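Local coordinates for interferon-inducible protein AIM2 (Mus musculus, PDB 4JBM), which senses double-stranded DNA in the cytosol through its HIN domain and thereby triggers inflammasome activation and pyroptosis, at residues A[3-8]-A[56-61]; A[45-50]-A[75-80]; A[109-114]-A[160-165]. All coordinates share one frame; numbering follows the deposited sequence.

Contact 1 (A[3-8]-A[56-61])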
# COMPACT_ATOMS: atom_id res chain seq x y z
N PRO A 3 -16.76 13.44 -10.88
CA PRO A 3 -15.33 13.49 -11.17
C PRO A 3 -14.52 14.21 -10.11
O PRO A 3 -14.99 15.17 -9.50
CB PRO A 3 -15.28 14.27 -12.48
CG PRO A 3 -16.57 13.96 -13.15
CD PRO A 3 -17.58 13.84 -12.04
N LEU A 4 -13.31 13.72 -9.88
CA LEU A 4 -12.44 14.22 -8.83
C LEU A 4 -11.08 14.56 -9.40
O LEU A 4 -10.43 13.72 -10.03
CB LEU A 4 -12.32 13.19 -7.70
CG LEU A 4 -11.76 13.65 -6.35
CD1 LEU A 4 -12.59 14.78 -5.78
CD2 LEU A 4 -11.72 12.49 -5.36
N VAL A 5 -10.64 15.80 -9.20
CA VAL A 5 -9.31 16.21 -9.60
C VAL A 5 -8.34 15.90 -8.47
O VAL A 5 -8.55 16.31 -7.34
CB VAL A 5 -9.24 17.71 -9.90
CG1 VAL A 5 -7.83 18.11 -10.30
CG2 VAL A 5 -10.23 18.08 -10.99
N VAL A 6 -7.31 15.11 -8.78
CA VAL A 6 -6.30 14.74 -7.80
C VAL A 6 -4.90 14.97 -8.37
O VAL A 6 -4.70 15.05 -9.58
CB VAL A 6 -6.43 13.27 -7.36
CG1 VAL A 6 -7.75 13.03 -6.63
CG2 VAL A 6 -6.34 12.36 -8.56
N THR A 7 -3.94 15.12 -7.47
CA THR A 7 -2.54 15.24 -7.81
C THR A 7 -1.88 13.90 -7.48
O THR A 7 -2.04 13.38 -6.37
CB THR A 7 -1.88 16.35 -6.97
OG1 THR A 7 -2.58 17.58 -7.17
CG2 THR A 7 -0.41 16.52 -7.35
N VAL A 8 -1.14 13.33 -8.43
CA VAL A 8 -0.49 12.04 -8.17
C VAL A 8 0.80 12.22 -7.38
O VAL A 8 1.66 13.02 -7.75
CB VAL A 8 -0.22 11.24 -9.46
CG1 VAL A 8 0.40 9.89 -9.13
CG2 VAL A 8 -1.51 11.04 -10.23
N THR A 56 -1.46 16.29 -12.67
CA THR A 56 -2.82 16.45 -12.18
C THR A 56 -3.78 15.71 -13.09
O THR A 56 -3.75 15.89 -14.30
CB THR A 56 -3.23 17.94 -12.07
OG1 THR A 56 -3.05 18.58 -13.34
CG2 THR A 56 -2.39 18.65 -11.02
N ILE A 57 -4.63 14.88 -12.49
CA ILE A 57 -5.55 14.07 -13.27
C ILE A 57 -6.98 14.19 -12.77
O ILE A 57 -7.21 14.43 -11.58
CB ILE A 57 -5.14 12.57 -13.27
CG1 ILE A 57 -5.08 12.04 -11.84
CG2 ILE A 57 -3.80 12.37 -13.96
CD1 ILE A 57 -4.84 10.54 -11.74
N LYS A 58 -7.93 14.01 -13.69
CA LYS A 58 -9.34 14.01 -13.36
C LYS A 58 -9.88 12.59 -13.56
O LYS A 58 -9.69 11.97 -14.62
CB LYS A 58 -10.10 15.00 -14.25
CG LYS A 58 -11.51 15.34 -13.77
CD LYS A 58 -12.12 16.49 -14.58
CE LYS A 58 -13.45 16.93 -14.00
NZ LYS A 58 -13.28 17.44 -12.61
N ILE A 59 -10.52 12.07 -12.52
CA ILE A 59 -10.95 10.68 -12.52
C ILE A 59 -12.46 10.62 -12.36
O ILE A 59 -13.02 11.17 -11.42
CB ILE A 59 -10.27 9.88 -11.38
CG1 ILE A 59 -8.77 10.15 -11.36
CG2 ILE A 59 -10.59 8.39 -11.50
CD1 ILE A 59 -7.99 9.40 -10.28
N SER A 60 -13.12 9.95 -13.30
CA SER A 60 -14.57 9.81 -13.28
C SER A 60 -14.97 8.35 -13.43
O SER A 60 -14.20 7.54 -13.95
CB SER A 60 -15.19 10.65 -14.40
OG SER A 60 -14.52 10.42 -15.62
N ASN A 61 -16.16 8.01 -12.93
CA ASN A 61 -16.71 6.65 -12.99
C ASN A 61 -15.81 5.66 -12.24
O ASN A 61 -15.29 4.71 -12.82
CB ASN A 61 -16.94 6.19 -14.44
CG ASN A 61 -17.73 4.89 -14.52
OD1 ASN A 61 -18.69 4.69 -13.77
ND2 ASN A 61 -17.31 3.99 -15.41
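Val-6 and Ile-57 form an antiparallel hydrogen-bonded pair in the first of the two OB folds of the HIN domain, where strand 4-16 runs beside strand 56-60. Val-6 N donates a hydrogen bond to Ile-57 O at 2.9 Å, the reverse bond is equally short, and both donors lie nearly along the C=O axis. Leu-4 and Ile-59 repeat the exchange, but there each donor is tilted out of the carbonyl plane; the local strand axes make an angle of 143°.

The face carrying Val-6, Ile-57 and Ile-59 is the tight one. A chi1 of -65° sets Val-6 CG1 anti to the carbonyl carbon; CG2 then lies between N and the carbonyl carbon and meets Ile-57 CG1 at 3.5 Å and Ile-59 CD1 at 3.8 Å. Farther along, Ile-57 CD1 reaches Val-8 CG2 (3.7 Å). Phe-38, Val-31 and Met-69 add to this apolar layer inside the barrel.

The other face is looser and partly exposed. Thr-7 and Thr-56 barely meet there, OG1 of the former lying 4.0 Å from CG2 of the latter. Lys-58 is extended as far as CE and runs beside Pro-3 and Val-5. A final bend at chi4 (62°) brings Lys-58 NZ to 3.5 Å from Val-5 CG2, while Lys-58 CE rests 3.6 Å from Pro-3 CB.

Contact 2 (A[45-50]-A[75-80])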
# COMPACT_ATOMS: atom_id res chain seq x y z
N ALA A 45 -4.43 -0.66 -15.65
CA ALA A 45 -3.09 -0.92 -16.17
C ALA A 45 -2.71 -0.07 -17.35
O ALA A 45 -1.57 0.38 -17.47
CB ALA A 45 -2.91 -2.38 -16.51
N GLN A 46 -3.63 0.12 -18.27
CA GLN A 46 -3.36 0.97 -19.40
C GLN A 46 -3.09 2.37 -18.85
O GLN A 46 -2.29 3.12 -19.38
CB GLN A 46 -4.52 0.95 -20.39
CG GLN A 46 -5.88 1.21 -19.78
CD GLN A 46 -6.56 2.42 -20.38
OE1 GLN A 46 -7.77 2.58 -20.25
NE2 GLN A 46 -5.80 3.27 -21.05
N PHE A 47 -3.73 2.66 -17.73
CA PHE A 47 -3.82 3.96 -17.10
C PHE A 47 -2.49 4.46 -16.53
O PHE A 47 -2.41 5.56 -16.02
CB PHE A 47 -4.86 3.93 -16.00
CG PHE A 47 -6.27 4.13 -16.48
CD1 PHE A 47 -6.53 4.83 -17.63
CD2 PHE A 47 -7.33 3.64 -15.76
CE1 PHE A 47 -7.82 5.02 -18.07
CE2 PHE A 47 -8.62 3.83 -16.19
CZ PHE A 47 -8.87 4.52 -17.34
N LYS A 48 -1.46 3.63 -16.55
CA LYS A 48 -0.20 3.96 -15.89
C LYS A 48 0.45 5.21 -16.44
O LYS A 48 1.06 5.95 -15.70
CB LYS A 48 0.79 2.80 -15.99
CG LYS A 48 2.13 3.08 -15.34
CD LYS A 48 1.99 3.11 -13.83
CE LYS A 48 3.21 3.71 -13.17
NZ LYS A 48 3.71 4.94 -13.85
N ASP A 49 0.35 5.41 -17.73
CA ASP A 49 0.97 6.55 -18.40
C ASP A 49 0.44 7.91 -17.92
O ASP A 49 1.02 8.96 -18.20
CB ASP A 49 0.81 6.44 -19.92
CG ASP A 49 -0.65 6.35 -20.36
OD1 ASP A 49 -1.47 5.78 -19.61
OD2 ASP A 49 -0.98 6.86 -21.46
N LYS A 50 -0.67 7.87 -17.19
CA LYS A 50 -1.33 9.07 -16.70
C LYS A 50 -1.03 9.28 -15.22
O LYS A 50 -1.23 10.36 -14.68
CB LYS A 50 -2.84 8.96 -16.94
CG LYS A 50 -3.21 8.79 -18.42
CD LYS A 50 -4.69 8.47 -18.60
CE LYS A 50 -5.09 8.53 -20.06
NZ LYS A 50 -5.14 9.94 -20.55
N SER A 75 -13.60 3.29 -15.96
CA SER A 75 -13.33 4.63 -15.45
C SER A 75 -12.70 5.49 -16.53
O SER A 75 -12.16 4.99 -17.52
CB SER A 75 -12.38 4.59 -14.24
OG SER A 75 -12.97 3.96 -13.12
N VAL A 76 -12.75 6.80 -16.33
CA VAL A 76 -12.12 7.73 -17.24
C VAL A 76 -11.05 8.50 -16.46
O VAL A 76 -11.33 9.08 -15.41
CB VAL A 76 -13.13 8.72 -17.87
CG1 VAL A 76 -12.46 9.58 -18.92
CG2 VAL A 76 -14.31 7.97 -18.48
N VAL A 77 -9.82 8.45 -16.96
CA VAL A 77 -8.73 9.21 -16.36
C VAL A 77 -8.19 10.17 -17.41
O VAL A 77 -7.64 9.74 -18.42
CB VAL A 77 -7.60 8.29 -15.85
CG1 VAL A 77 -6.41 9.12 -15.38
CG2 VAL A 77 -8.10 7.39 -14.75
N VAL A 78 -8.36 11.47 -17.18
CA VAL A 78 -7.93 12.42 -18.19
C VAL A 78 -6.89 13.33 -17.55
O VAL A 78 -7.13 13.86 -16.46
CB VAL A 78 -9.10 13.26 -18.71
CG1 VAL A 78 -8.95 13.45 -20.22
CG2 VAL A 78 -10.42 12.56 -18.44
N ASP A 79 -5.74 13.49 -18.20
CA ASP A 79 -4.75 14.43 -17.70
C ASP A 79 -5.28 15.85 -17.89
O ASP A 79 -5.78 16.19 -18.97
CB ASP A 79 -3.41 14.25 -18.43
CG ASP A 79 -2.33 15.18 -17.91
OD1 ASP A 79 -2.17 15.32 -16.68
OD2 ASP A 79 -1.63 15.78 -18.76
N VAL A 80 -5.20 16.66 -16.85
CA VAL A 80 -5.72 18.02 -16.92
C VAL A 80 -4.77 19.01 -16.27
O VAL A 80 -3.98 18.64 -15.40
CB VAL A 80 -7.10 18.14 -16.22
CG1 VAL A 80 -8.14 17.31 -16.94
CG2 VAL A 80 -6.99 17.73 -14.75
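Phe-47 and Val-77 make the central contact, a methyl group set squarely on an aromatic face. Val-77 CG2 lies 3.8 Å from the ring centroid and only 7° off the ring normal, a CH-pi contact that touches the six carbons almost evenly. At the edge of the same ring and in its plane, Ser-75 O approaches Phe-47 CZ to 3.3 Å, so that an oxygen bearing partial negative charge probably faces the slightly positive rim.

The two methyls of Val-77 divide the work. CG1, anti to the backbone N (chi1 174°), lies on the side of Lys-50, meeting CD at 3.7 Å and CB at 3.9 Å. The lysine and valine side chains pass one another with opposite sense. Beyond CE, a bend at chi4 (-73°) brings Lys-50 NZ to Val-77 O at 3.3 Å, a weak hydrogen bond; the CD methylene is just as close to that oxygen, at 3.2 Å, so the carbonyl oxygen meets the methylenes as closely as the ammonium group.

One shell out, the 3-10 turn of residues 46-50 presents Phe-47 and Lys-50 to the same strand, with Lys-50 N bonding to Phe-47 O at 3.1 Å. On the opposite partner, Ser-75 OG is tied to Asn-61 O and Thr-72 N, which probably helps to hold the residue whose carbonyl meets the ring. Val-71 touches both Phe-47 and Val-77, while Val-78 bonds through its backbone to Lys-58. The contact thus packs the turn between strands 37-42 and 56-60 against an edge strand of the sheet, 76-79, at the place where OB folds commonly carry a helix that closes one end of the barrel.

Contact 3 (A[109-114]-A[160-165])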
# COMPACT_ATOMS: atom_id res chain seq x y z
N GLY A 109 -9.92 -4.11 6.17
CA GLY A 109 -9.97 -3.58 4.82
C GLY A 109 -9.21 -2.26 4.65
O GLY A 109 -8.96 -1.87 3.52
N THR A 110 -8.88 -1.56 5.75
CA THR A 110 -8.07 -0.33 5.62
C THR A 110 -6.77 -0.64 4.93
O THR A 110 -6.03 -1.55 5.34
CB THR A 110 -7.68 0.32 6.97
OG1 THR A 110 -7.17 -0.67 7.86
CG2 THR A 110 -8.83 1.06 7.60
N ILE A 111 -6.47 0.12 3.89
CA ILE A 111 -5.26 -0.12 3.14
C ILE A 111 -4.05 0.40 3.92
O ILE A 111 -4.08 1.49 4.50
CB ILE A 111 -5.34 0.47 1.74
CG1 ILE A 111 -6.50 -0.20 0.99
CG2 ILE A 111 -4.03 0.30 1.00
CD1 ILE A 111 -6.51 -1.73 1.14
N VAL A 112 -3.00 -0.41 3.97
CA VAL A 112 -1.78 -0.07 4.65
C VAL A 112 -0.61 -0.30 3.71
O VAL A 112 -0.48 -1.38 3.12
CB VAL A 112 -1.59 -0.91 5.93
CG1 VAL A 112 -0.22 -0.65 6.56
CG2 VAL A 112 -2.69 -0.59 6.92
N ASN A 113 0.21 0.74 3.54
CA ASN A 113 1.50 0.63 2.88
C ASN A 113 2.54 1.12 3.89
O ASN A 113 2.19 1.86 4.80
CB ASN A 113 1.56 1.50 1.62
CG ASN A 113 0.40 1.27 0.68
OD1 ASN A 113 0.49 0.51 -0.28
ND2 ASN A 113 -0.71 1.96 0.94
N GLY A 114 3.80 0.73 3.72
CA GLY A 114 4.83 1.20 4.63
C GLY A 114 6.02 0.28 4.78
O GLY A 114 6.09 -0.79 4.17
N LEU A 160 5.59 -3.22 2.74
CA LEU A 160 4.23 -3.65 2.45
C LEU A 160 3.55 -2.66 1.51
O LEU A 160 3.63 -1.45 1.72
CB LEU A 160 3.42 -3.73 3.76
CG LEU A 160 3.49 -4.96 4.67
CD1 LEU A 160 4.91 -5.45 4.83
CD2 LEU A 160 2.90 -4.64 6.03
N THR A 161 2.89 -3.18 0.48
CA THR A 161 2.05 -2.35 -0.39
C THR A 161 0.65 -2.96 -0.50
O THR A 161 0.51 -4.13 -0.88
CB THR A 161 2.67 -2.20 -1.79
OG1 THR A 161 4.07 -1.90 -1.68
CG2 THR A 161 1.97 -1.10 -2.57
N PHE A 162 -0.37 -2.19 -0.11
CA PHE A 162 -1.76 -2.65 -0.13
C PHE A 162 -2.02 -3.87 0.75
O PHE A 162 -2.65 -4.83 0.32
CB PHE A 162 -2.24 -2.92 -1.56
CG PHE A 162 -3.69 -2.60 -1.80
CD1 PHE A 162 -4.13 -1.28 -1.91
CD2 PHE A 162 -4.63 -3.62 -1.95
CE1 PHE A 162 -5.47 -0.99 -2.14
CE2 PHE A 162 -5.97 -3.35 -2.19
CZ PHE A 162 -6.39 -2.03 -2.28
N PHE A 163 -1.54 -3.84 1.98
CA PHE A 163 -1.96 -4.87 2.91
C PHE A 163 -3.20 -4.30 3.57
O PHE A 163 -3.49 -3.11 3.41
CB PHE A 163 -0.86 -5.16 3.94
CG PHE A 163 0.12 -6.20 3.47
CD1 PHE A 163 0.81 -6.05 2.27
CD2 PHE A 163 0.32 -7.36 4.21
CE1 PHE A 163 1.70 -7.02 1.83
CE2 PHE A 163 1.21 -8.33 3.78
CZ PHE A 163 1.90 -8.16 2.59
N GLU A 164 -3.92 -5.12 4.33
CA GLU A 164 -5.12 -4.61 4.97
C GLU A 164 -5.05 -4.86 6.46
O GLU A 164 -4.47 -5.84 6.89
CB GLU A 164 -6.39 -5.25 4.36
CG GLU A 164 -6.52 -5.09 2.85
CD GLU A 164 -5.99 -6.28 2.08
OE1 GLU A 164 -5.74 -7.33 2.70
OE2 GLU A 164 -5.82 -6.16 0.84
N VAL A 165 -5.62 -3.97 7.26
CA VAL A 165 -5.79 -4.28 8.67
C VAL A 165 -6.82 -5.40 8.73
O VAL A 165 -7.79 -5.40 7.97
CB VAL A 165 -6.26 -3.05 9.49
CG1 VAL A 165 -6.83 -3.46 10.84
CG2 VAL A 165 -5.11 -2.07 9.67
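Ile-111 is brought over Phe-162 by two successive torsions. Its CG1 is anti to the carbonyl carbon (chi1 -61°), and chi2 of -47° then swings CD1 above the aromatic ring, 3.6 Å from the centroid and displaced toward the rim. The CG2 branch of Ile-111 is also close, 3.3 Å from Phe-162 CD1. Asn-113, whose CG also sits anti to its carbonyl carbon, reaches the backbone of the same phenylalanine.

It does so where the pairing is irregular. Phe-162 and Phe-163 both stand opposite Val-112, and the register slips by one residue before Gly-114 pairs with Leu-160. Val-112 bonds in both directions with Phe-163, its N to Phe-163 O at 2.8 Å and its O to Phe-163 N at 2.9 Å. Phe-162 N instead donates to Asn-113 OD1 at 2.8 Å, arriving from above the amide plane, 58° out of it. Thr-161 CG2 crowds the same oxygen at 3.2 Å.

Phe-162 adopts a left-handed backbone conformation, which turns the chain a corner here. Its ring meets His-28 and, edge to face, Phe-68, both of the first OB fold; Phe-39 of that fold touches Ile-111 and Asn-113. On the other face, Val-112 CG2 meets Val-165 CG2 at 4.0 Å, beside Leu-174. The doubling of Phe-162 and Phe-163 opposite Val-112 fits a G1 beta bulge in the second OB barrel, at which a ring enters the interface between the tandem OB folds characteristic of HIN domains.

Contacts 1 and 2 adjoin in the first OB fold, their centres 9 Å apart. Strands 56-60 and 76-79 are neighbours in one sheet, joined by a probable hydrogen bond from Val-76 N to Ser-60 O (2.9 Å), and Ile-57 CG2 packs against Lys-50 O at 3.3 Å. Contact 3 lies in the second OB fold, with its centre about 22 Å from that of contact 1 and 23 Å from that of contact 2, and touches neither. It is also the one nearest the bound DNA, its closest atom about 6 Å away, compared with about 13 Å for contact 1 and 16 Å for contact 2.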